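Side-chain contact in dTDP-4-dehydrorhamnose reductase (Yersinia enterocolitica, PDB 5U9C), which probably reduces dTDP-4-dehydro-L-rhamnose to dTDP-L-rhamnose with NADPH, in the biosynthesis of that activated sugar: residues I265-S268 with P274-S277. Sequence-based numbering, arbitrary orientation.
Sequences IYMS and PKPS
The methyl end of M267, modelled as selenomethionine, meets CD of the P276 ring and the start of the K275 side chain. Its CE lies 3.8 Å from CD of P276. The same methyl is 4.0 Å from CG of K275. The M267 chain bends twice, at chi2 (-80°) and again at chi3 (-56°), and ends with CE against residues 274-277. The selenium stays behind the methyl, which alone of this side chain reaches the facing residues. M267 has a second modelled conformer, so the place of its methyl is less certain.

M267 and K275 lie alongside each other but run opposite ways, with CE of the one beside CG of the other. The K275 chain runs extended back toward residues 267-268, and its CE comes within 3.4 Å of the carbonyl O of M267. Chi4 (65°) then bends NZ away from the chain's line. NZ donates hydrogen bonds to the backbone O of A273 and of L270, in the link between the two segments. These segments are the two limbs of an irregular loop between strand 261-262 and helix 279-288, in a Rossmann-type reductase. M267 and P276 both pack on F217 of strand 213-217, at one end of the chain's parallel sheet. F202 of helix 196-209 also touches M267, while Q198 of that helix touches P276.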
# COMPACT_ATOMS: atom_id res chain seq x y z
N ILE D 265 -20.83 11.94 -11.80
CA ILE D 265 -20.71 11.94 -13.26
C ILE D 265 -22.07 11.68 -13.89
O ILE D 265 -22.18 11.67 -15.10
CB ILE D 265 -19.74 10.87 -13.76
CG1 ILE D 265 -20.10 9.49 -13.18
CG2 ILE D 265 -18.33 11.27 -13.36
CD1 ILE D 265 -19.34 8.33 -13.80
N TYR D 266 -23.10 11.44 -13.07
CA TYR D 266 -24.44 11.13 -13.60
C TYR D 266 -25.54 12.16 -13.32
O TYR D 266 -26.62 12.04 -13.89
CB TYR D 266 -24.92 9.75 -13.10
CG TYR D 266 -24.07 8.54 -13.50
CD1 TYR D 266 -23.54 8.43 -14.78
CD2 TYR D 266 -23.89 7.48 -12.64
CE1 TYR D 266 -22.79 7.33 -15.16
CE2 TYR D 266 -23.15 6.37 -13.00
CZ TYR D 266 -22.60 6.30 -14.27
OH TYR D 266 -21.86 5.22 -14.65
N MSE D 267 -25.30 13.13 -12.45
CA MSE D 267 -26.35 14.10 -12.11
C MSE D 267 -26.73 14.95 -13.29
O MSE D 267 -27.91 15.29 -13.46
CB MSE D 267 -25.94 14.94 -10.91
CG MSE D 267 -26.02 14.10 -9.63
SE MSE D 267 -27.87 13.94 -8.96
CE MSE D 267 -28.09 15.89 -8.89
N SER D 268 -25.76 15.28 -14.15
CA SER D 268 -26.04 16.11 -15.33
C SER D 268 -26.99 15.48 -16.36
O SER D 268 -27.60 16.20 -17.12
CB SER D 268 -24.73 16.52 -16.01
OG SER D 268 -24.15 15.42 -16.69
N PRO D 274 -33.68 18.80 -9.60
CA PRO D 274 -33.05 19.87 -8.82
C PRO D 274 -31.63 19.42 -8.43
O PRO D 274 -31.46 18.33 -7.88
CB PRO D 274 -33.93 19.98 -7.57
CG PRO D 274 -35.07 19.04 -7.76
CD PRO D 274 -34.70 18.08 -8.83
N LYS D 275 -30.64 20.27 -8.70
CA LYS D 275 -29.24 19.92 -8.48
C LYS D 275 -28.52 20.77 -7.44
O LYS D 275 -28.95 21.87 -7.14
CB LYS D 275 -28.50 20.03 -9.83
CG LYS D 275 -29.15 19.16 -10.92
CD LYS D 275 -28.46 19.23 -12.27
CE LYS D 275 -29.21 18.40 -13.30
NZ LYS D 275 -30.59 18.92 -13.60
N PRO D 276 -27.41 20.25 -6.88
CA PRO D 276 -26.67 21.08 -5.95
C PRO D 276 -25.88 22.11 -6.74
O PRO D 276 -25.81 22.03 -7.97
CB PRO D 276 -25.72 20.11 -5.26
CG PRO D 276 -25.88 18.80 -5.94
CD PRO D 276 -26.69 19.00 -7.16
N SER D 277 -25.26 23.04 -6.05
CA SER D 277 -24.49 24.09 -6.71
C SER D 277 -23.05 24.09 -6.13
O SER D 277 -22.51 23.02 -5.78
CB SER D 277 -25.24 25.42 -6.52
OG SER D 277 -24.56 26.50 -7.10